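Local structure of glutathione s-transferase (Agrobacterium tumefaciens, 2YCD) at residues I89-A94 against R110-M115; L127-V132 against S191-D196. The protein probably conjugates glutathione to electrophilic compounds, possibly including herbicides, as a dimeric bacterial glutathione transferase that binds S-(p-nitrobenzyl)glutathione. All coordinates share one frame; numbering follows the deposited sequence.

Contact 1. Residues I89-A94 against R110-M115; sequences IVMHIA and RTVAWM
Met91 and Val112 have the closest CA atoms, 8.5 Å apart, between two nearly antiparallel helical segments, 89-94 and 110-115, whose axes approach to 12.1 Å at an angle of 157°. Across this wide spacing two methionines meet. Met91 is modelled in two conformers, so its contacts hold for the one described here and are provisional for the other. In it the thioether ends cross obliquely: Met91 CE lies 3.7 Å from Met115 CE, and Met91 SD 3.9 Å from Met115 SD. Met91 starts with CG anti to its backbone N (chi1 -174°) and then bends at both chi2 and chi3, which carries CE to both methyls of Val112, CG1 at 3.9 Å. Met115 is extended until chi3, whose turn (71°) sets its CE between Met91 and Val90 CG1, the latter 4.2 Å away. No hydrogen bond links the segments. Leu180 of helix 176-185 packs on Met115, and Ala176 on Val90. Phe116 of the second subunit packs on Met91, and Ala88 of that subunit on Val112. This apolar seam joins helix 86-96 of the thioredoxin-like N-terminal domain to helix 105-135 of the all-helical domain, the interdomain packing of the glutathione transferase fold.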
ATOM      1  N   ILE A  89      -1.383  -2.139  10.953  1.00  6.56           N
ATOM      2  CA  ILE A  89      -1.336  -2.898  12.202  1.00  8.25           C
ATOM      3  C   ILE A  89       0.124  -3.183  12.564  1.00  6.53           C
ATOM      4  O   ILE A  89       0.558  -2.941  13.698  1.00  7.51           O
ATOM      5  CB  ILE A  89      -2.181  -4.191  12.093  1.00  6.52           C
ATOM      6  CG1 ILE A  89      -3.674  -3.851  11.933  1.00  8.61           C
ATOM      7  CG2 ILE A  89      -1.976  -5.058  13.356  1.00  8.52           C
ATOM      8  CD1 ILE A  89      -4.506  -5.047  11.445  1.00  8.92           C
ATOM      9  N   VAL A  90       0.896  -3.657  11.593  1.00  7.37           N
ATOM     10  CA  VAL A  90       2.336  -3.806  11.781  1.00  8.04           C
ATOM     11  C   VAL A  90       2.990  -2.482  12.161  1.00  7.56           C
ATOM     12  O   VAL A  90       3.777  -2.442  13.114  1.00  8.66           O
ATOM     13  CB  VAL A  90       2.987  -4.455  10.554  1.00  8.82           C
ATOM     14  CG1 VAL A  90       4.505  -4.394  10.639  1.00  9.10           C
ATOM     15  CG2 VAL A  90       2.505  -5.914  10.410  1.00  8.61           C
ATOM     16  N   MET A  91       2.602  -1.384  11.506  1.00  7.95           N
ATOM     17  CA  MET A  91       3.140  -0.070  11.863  0.79  9.35           C
ATOM     18  C   MET A  91       2.887   0.267  13.330  1.00  9.22           C
ATOM     19  O   MET A  91       3.785   0.697  14.051  1.00  9.70           O
ATOM     20  CB  MET A  91       2.533   1.015  10.967  0.79 10.44           C
ATOM     21  CG  MET A  91       3.159   2.381  11.180  0.79 10.00           C
ATOM     22  SD  MET A  91       4.846   2.467  10.558  0.79 10.19           S
ATOM     23  CE  MET A  91       4.534   2.827   8.837  0.79 15.23           C
ATOM     24  N   HIS A  92       1.648   0.080  13.772  1.00  8.15           N
ATOM     25  CA  HIS A  92       1.273   0.380  15.153  1.00  9.54           C
ATOM     26  C   HIS A  92       2.065  -0.429  16.168  1.00  9.47           C
ATOM     27  O   HIS A  92       2.557   0.121  17.172  1.00 11.13           O
ATOM     28  CB  HIS A  92      -0.235   0.170  15.352  1.00 10.02           C
ATOM     29  CG  HIS A  92      -0.703   0.394  16.759  1.00  9.83           C
ATOM     30  ND1 HIS A  92      -0.795   1.648  17.320  1.00 14.35           N
ATOM     31  CD2 HIS A  92      -1.097  -0.480  17.714  1.00 13.89           C
ATOM     32  CE1 HIS A  92      -1.248   1.540  18.558  1.00 16.66           C
ATOM     33  NE2 HIS A  92      -1.426   0.261  18.826  1.00 15.35           N
ATOM     34  N   ILE A  93       2.192  -1.722  15.917  1.00  9.09           N
ATOM     35  CA  ILE A  93       2.995  -2.594  16.771  1.00 10.23           C
ATOM     36  C   ILE A  93       4.443  -2.090  16.817  1.00 11.65           C
ATOM     37  O   ILE A  93       5.043  -1.989  17.900  1.00 12.43           O
ATOM     38  CB  ILE A  93       2.929  -4.050  16.259  1.00  8.71           C
ATOM     39  CG1 ILE A  93       1.495  -4.581  16.396  1.00 10.35           C
ATOM     40  CG2 ILE A  93       3.903  -4.965  17.047  1.00 10.72           C
ATOM     41  CD1 ILE A  93       1.178  -5.831  15.547  1.00  9.85           C
ATOM     42  N   ALA A  94       4.992  -1.761  15.654  1.00 10.98           N
ATOM     43  CA  ALA A  94       6.378  -1.316  15.542  1.00 11.96           C
ATOM     44  C   ALA A  94       6.625   0.047  16.191  1.00 14.21           C
ATOM     45  O   ALA A  94       7.756   0.343  16.591  1.00 16.89           O
ATOM     46  CB  ALA A  94       6.786  -1.258  14.078  1.00 13.04           C
ATOM     47  N   ARG A 110      13.302   5.804   6.083  1.00 10.08           N
ATOM     48  CA  ARG A 110      13.589   4.867   5.007  1.00 10.87           C
ATOM     49  C   ARG A 110      12.953   3.490   5.254  1.00  9.89           C
ATOM     50  O   ARG A 110      12.540   2.813   4.303  1.00 10.42           O
ATOM     51  CB  ARG A 110      15.097   4.736   4.781  1.00 13.44           C
ATOM     52  CG  ARG A 110      15.728   6.061   4.350  1.00 15.13           C
ATOM     53  CD  ARG A 110      17.072   5.827   3.683  1.00 27.96           C
ATOM     54  NE  ARG A 110      18.020   5.230   4.618  1.00 28.92           N
ATOM     55  CZ  ARG A 110      18.851   5.926   5.392  1.00 42.90           C
ATOM     56  NH1 ARG A 110      18.862   7.252   5.332  1.00 32.38           N
ATOM     57  NH2 ARG A 110      19.677   5.297   6.222  1.00 41.67           N
ATOM     58  N   THR A 111      12.861   3.074   6.514  1.00 10.11           N
ATOM     59  CA  THR A 111      12.200   1.819   6.852  1.00  9.06           C
ATOM     60  C   THR A 111      10.727   1.905   6.446  1.00  9.04           C
ATOM     61  O   THR A 111      10.177   0.970   5.843  1.00  8.67           O
ATOM     62  CB  THR A 111      12.339   1.524   8.352  1.00 10.58           C
ATOM     63  OG1 THR A 111      13.733   1.481   8.693  1.00 13.81           O
ATOM     64  CG2 THR A 111      11.722   0.166   8.696  1.00 10.33           C
ATOM     65  N   VAL A 112      10.090   3.032   6.752  1.00  8.98           N
ATOM     66  CA  VAL A 112       8.699   3.245   6.360  1.00  7.41           C
ATOM     67  C   VAL A 112       8.564   3.251   4.824  1.00  8.36           C
ATOM     68  O   VAL A 112       7.602   2.679   4.286  1.00  7.78           O
ATOM     69  CB  VAL A 112       8.151   4.549   7.011  1.00 10.73           C
ATOM     70  CG1 VAL A 112       6.784   4.932   6.453  1.00  9.71           C
ATOM     71  CG2 VAL A 112       8.095   4.387   8.536  1.00 12.48           C
ATOM     72  N   ALA A 113       9.506   3.867   4.099  1.00  7.42           N
ATOM     73  CA  ALA A 113       9.498   3.750   2.642  1.00  7.71           C
ATOM     74  C   ALA A 113       9.418   2.277   2.182  1.00  8.83           C
ATOM     75  O   ALA A 113       8.619   1.933   1.301  1.00  8.14           O
ATOM     76  CB  ALA A 113      10.714   4.464   2.019  1.00  9.10           C
ATOM     77  N   TRP A 114      10.237   1.410   2.774  1.00  7.28           N
ATOM     78  CA  TRP A 114      10.250   0.010   2.363  1.00  7.60           C
ATOM     79  C   TRP A 114       8.988  -0.741   2.784  1.00  6.40           C
ATOM     80  O   TRP A 114       8.572  -1.660   2.083  1.00  7.80           O
ATOM     81  CB  TRP A 114      11.540  -0.695   2.841  1.00  7.19           C
ATOM     82  CG  TRP A 114      12.692  -0.368   1.921  1.00  8.02           C
ATOM     83  CD1 TRP A 114      13.761   0.426   2.197  1.00 11.71           C
ATOM     84  CD2 TRP A 114      12.834  -0.785   0.557  1.00  9.37           C
ATOM     85  NE1 TRP A 114      14.592   0.501   1.086  1.00 13.59           N
ATOM     86  CE2 TRP A 114      14.039  -0.242   0.072  1.00 10.65           C
ATOM     87  CE3 TRP A 114      12.091  -1.618  -0.277  1.00  8.48           C
ATOM     88  CZ2 TRP A 114      14.485  -0.465  -1.243  1.00 12.36           C
ATOM     89  CZ3 TRP A 114      12.531  -1.833  -1.586  1.00  9.88           C
ATOM     90  CH2 TRP A 114      13.721  -1.277  -2.045  1.00 11.33           C
ATOM     91  N   MET A 115       8.360  -0.346   3.893  1.00  7.17           N
ATOM     92  CA  MET A 115       7.038  -0.901   4.249  1.00  7.46           C
ATOM     93  C   MET A 115       6.012  -0.603   3.150  1.00  7.76           C
ATOM     94  O   MET A 115       5.296  -1.503   2.683  1.00  8.36           O
ATOM     95  CB  MET A 115       6.552  -0.355   5.602  1.00  7.26           C
ATOM     96  CG  MET A 115       7.426  -0.808   6.788  1.00  8.35           C
ATOM     97  SD  MET A 115       6.979   0.011   8.334  1.00  8.99           S
ATOM     98  CE  MET A 115       5.397  -0.783   8.661  1.00 12.10           C
TER

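Contact 2. Residues L127-V132 against S191-D196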
ATOM      1  N   LEU A 127       0.632  -9.844  -7.226  1.00 10.22           N
ATOM      2  CA  LEU A 127      -0.777 -10.207  -7.267  1.00 11.68           C
ATOM      3  C   LEU A 127      -1.353 -10.138  -8.681  1.00 13.10           C
ATOM      4  O   LEU A 127      -2.230 -10.932  -9.033  1.00 13.46           O
ATOM      5  CB  LEU A 127      -1.578  -9.318  -6.318  1.00 14.52           C
ATOM      6  CG  LEU A 127      -1.159  -9.471  -4.855  1.00 20.66           C
ATOM      7  CD1 LEU A 127      -2.119  -8.699  -3.955  1.00 26.95           C
ATOM      8  CD2 LEU A 127      -1.090 -10.943  -4.445  1.00 25.01           C
ATOM      9  N   ASN A 128      -0.870  -9.208  -9.499  1.00 12.24           N
ATOM     10  CA  ASN A 128      -1.338  -9.142 -10.886  1.00 12.93           C
ATOM     11  C   ASN A 128      -1.007 -10.463 -11.584  1.00 12.82           C
ATOM     12  O   ASN A 128      -1.813 -10.986 -12.358  1.00 15.35           O
ATOM     13  CB  ASN A 128      -0.746  -7.941 -11.641  1.00 12.24           C
ATOM     14  CG  ASN A 128      -1.364  -6.624 -11.217  1.00 15.98           C
ATOM     15  OD1 ASN A 128      -2.422  -6.591 -10.588  1.00 18.52           O
ATOM     16  ND2 ASN A 128      -0.696  -5.534 -11.553  1.00 17.80           N
ATOM     17  N   PHE A 129       0.155 -11.015 -11.262  1.00 11.97           N
ATOM     18  CA  PHE A 129       0.567 -12.311 -11.785  1.00 11.24           C
ATOM     19  C   PHE A 129      -0.185 -13.487 -11.181  1.00 12.50           C
ATOM     20  O   PHE A 129      -0.733 -14.319 -11.919  1.00 12.08           O
ATOM     21  CB  PHE A 129       2.075 -12.502 -11.612  1.00 11.46           C
ATOM     22  CG  PHE A 129       2.545 -13.898 -11.916  1.00 13.51           C
ATOM     23  CD1 PHE A 129       2.701 -14.330 -13.229  1.00 16.49           C
ATOM     24  CD2 PHE A 129       2.816 -14.775 -10.889  1.00 15.65           C
ATOM     25  CE1 PHE A 129       3.132 -15.625 -13.504  1.00 19.11           C
ATOM     26  CE2 PHE A 129       3.232 -16.069 -11.151  1.00 17.00           C
ATOM     27  CZ  PHE A 129       3.391 -16.489 -12.463  1.00 20.56           C
ATOM     28  N   THR A 130      -0.237 -13.580  -9.857  1.00 12.59           N
ATOM     29  CA  THR A 130      -0.844 -14.766  -9.243  1.00 11.60           C
ATOM     30  C   THR A 130      -2.356 -14.834  -9.481  1.00 15.27           C
ATOM     31  O   THR A 130      -2.930 -15.929  -9.530  1.00 14.83           O
ATOM     32  CB  THR A 130      -0.505 -14.888  -7.735  1.00 16.67           C
ATOM     33  OG1 THR A 130      -1.050 -13.769  -7.036  1.00 19.17           O
ATOM     34  CG2 THR A 130       1.000 -14.945  -7.532  1.00 14.75           C
ATOM     35  N   THR A 131      -2.999 -13.684  -9.662  1.00 16.70           N
ATOM     36  CA  THR A 131      -4.423 -13.648  -9.962  1.00 14.16           C
ATOM     37  C   THR A 131      -4.711 -14.321 -11.310  1.00 17.74           C
ATOM     38  O   THR A 131      -5.611 -15.167 -11.415  1.00 17.05           O
ATOM     39  CB  THR A 131      -4.965 -12.211  -9.956  1.00 20.90           C
ATOM     40  OG1 THR A 131      -4.953 -11.713  -8.610  1.00 24.04           O
ATOM     41  CG2 THR A 131      -6.405 -12.164 -10.489  1.00 23.91           C
ATOM     42  N   VAL A 132      -3.949 -13.950 -12.339  1.00 15.21           N
ATOM     43  CA  VAL A 132      -4.075 -14.582 -13.645  1.00 16.08           C
ATOM     44  C   VAL A 132      -3.676 -16.052 -13.554  1.00 15.82           C
ATOM     45  O   VAL A 132      -4.386 -16.936 -14.053  1.00 15.88           O
ATOM     46  CB  VAL A 132      -3.201 -13.871 -14.700  1.00 16.67           C
ATOM     47  CG1 VAL A 132      -3.333 -14.580 -16.056  1.00 20.32           C
ATOM     48  CG2 VAL A 132      -3.601 -12.405 -14.821  1.00 24.82           C
ATOM     49  N   SER A 191       5.303 -20.895  -7.114  1.00 20.08           N
ATOM     50  CA  SER A 191       5.580 -20.676  -8.536  1.00 15.93           C
ATOM     51  C   SER A 191       7.012 -21.060  -8.903  1.00 19.94           C
ATOM     52  O   SER A 191       7.309 -21.314 -10.068  1.00 23.51           O
ATOM     53  CB  SER A 191       5.339 -19.214  -8.899  1.00 16.23           C
ATOM     54  OG  SER A 191       6.385 -18.383  -8.403  1.00 18.14           O
ATOM     55  N   GLY A 192       7.902 -21.076  -7.917  1.00 17.82           N
ATOM     56  CA  GLY A 192       9.309 -21.362  -8.156  1.00 18.93           C
ATOM     57  C   GLY A 192      10.096 -20.194  -8.734  1.00 18.68           C
ATOM     58  O   GLY A 192      11.313 -20.285  -8.926  1.00 21.34           O
ATOM     59  N   ILE A 193       9.414 -19.080  -8.989  1.00 17.13           N
ATOM     60  CA  ILE A 193      10.060 -17.919  -9.605  1.00 20.98           C
ATOM     61  C   ILE A 193      11.275 -17.395  -8.829  1.00 19.52           C
ATOM     62  O   ILE A 193      12.255 -16.934  -9.423  1.00 19.89           O
ATOM     63  CB  ILE A 193       9.032 -16.783  -9.855  1.00 15.39           C
ATOM     64  CG1 ILE A 193       8.099 -17.184 -11.001  1.00 20.73           C
ATOM     65  CG2 ILE A 193       9.738 -15.472 -10.175  1.00 18.75           C
ATOM     66  CD1 ILE A 193       6.879 -16.297 -11.153  1.00 20.87           C
ATOM     67  N   LEU A 194      11.234 -17.473  -7.506  1.00 18.20           N
ATOM     68  CA  LEU A 194      12.342 -16.947  -6.706  1.00 18.54           C
ATOM     69  C   LEU A 194      13.640 -17.739  -6.834  1.00 21.50           C
ATOM     70  O   LEU A 194      14.703 -17.249  -6.464  1.00 21.20           O
ATOM     71  CB  LEU A 194      11.950 -16.832  -5.238  1.00 22.36           C
ATOM     72  CG  LEU A 194      10.873 -15.785  -4.982  1.00 18.06           C
ATOM     73  CD1 LEU A 194      10.432 -15.859  -3.535  1.00 30.81           C
ATOM     74  CD2 LEU A 194      11.381 -14.378  -5.344  1.00 22.40           C
ATOM     75  N   LYS A 195      13.565 -18.961  -7.343  1.00 19.72           N
ATOM     76  CA  LYS A 195      14.783 -19.746  -7.559  1.00 22.92           C
ATOM     77  C   LYS A 195      15.712 -19.045  -8.554  1.00 24.97           C
ATOM     78  O   LYS A 195      16.922 -19.259  -8.540  1.00 26.02           O
ATOM     79  CB  LYS A 195      14.444 -21.161  -8.039  1.00 30.26           C
ATOM     80  CG  LYS A 195      13.594 -21.964  -7.055  1.00 39.00           C
ATOM     81  CD  LYS A 195      13.059 -23.244  -7.687  1.00 49.04           C
ATOM     82  CE  LYS A 195      14.181 -24.215  -8.028  1.00 63.34           C
ATOM     83  NZ  LYS A 195      13.655 -25.528  -8.501  1.00 55.91           N
ATOM     84  N   ASP A 196      15.145 -18.198  -9.407  1.00 20.49           N
ATOM     85  CA  ASP A 196      15.941 -17.458 -10.376  1.00 21.35           C
ATOM     86  C   ASP A 196      16.513 -16.160  -9.810  1.00 20.47           C
ATOM     87  O   ASP A 196      17.203 -15.427 -10.511  1.00 21.88           O
ATOM     88  CB  ASP A 196      15.124 -17.170 -11.638  1.00 27.95           C
ATOM     89  CG  ASP A 196      14.861 -18.420 -12.451  1.00 37.09           C
ATOM     90  OD1 ASP A 196      15.774 -19.269 -12.534  1.00 36.18           O
ATOM     91  OD2 ASP A 196      13.744 -18.555 -12.996  1.00 38.69           O
TER
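In the helical C-terminal domain of the glutathione transferase fold, helix 105-135 is met here by the connection between helices 176-185 and 198-208, a connection that contains an ST turn at Ser191 and then a 3-10 segment, 193-196. The contact is small, 84 Å² in all, and rests on one aromatic ring. Phe129 leaves its helix with CG anti to the backbone N (chi1 170°), and it is the CE2-CZ side of its ring that meets the connection. Ile193 comes from the opposite direction and delivers its delta methyl: CD1 sits 3.7 Å from Phe129 CE2 and equally close to Phe129 CZ, approaching the ring obliquely. An extended chi2 (168°) holds that methyl out from the backbone of Ile193. Ser191 adds a looser touch, its CB lying near the ring plane at the edge, 4.4 Å from Phe129 CE2. Helix 142-164 packs alongside, with Leu146, Thr149 and Leu153 on Phe129 and Leu157 on Ile193; Trp133, one turn on from Phe129, also meets its ring. Both Phe129 and Ile193 are buried, and no hydrogen bond crosses between the segments.

Local hydrogen bonds shape each segment. Thr131 OG1 donates to Leu127 O at 2.9 Å, while Thr131 N bonds to that same oxygen from the opposite face of its plane, so two bonds grip one carbonyl. On the connection, Gly192 takes a positive phi, and Ser191 OG, also bonded to Leu188 O, accepts a nearly straight hydrogen bond from Ile193 N at 3.2 Å, with an N-H...O angle of 165°.

Contact 1 precedes contact 2 along the chain, and both draw on helix 105-135: residues 110-115 near its start and 127-132 near its end. Their centres are 25 Å apart, on opposite sides of the chain's centre, and their nearest atoms remain about 12 Å from each other. One long helix therefore serves two tasks. At contact 1 it meets helix 86-96 of the N-terminal domain, close to the second subunit; at contact 2 it packs inside the C-terminal domain against the connection leading to helix 198-208. That connection follows helix 176-185, and the same helix 176-185 touches contact 1 through Ala176 and Leu180.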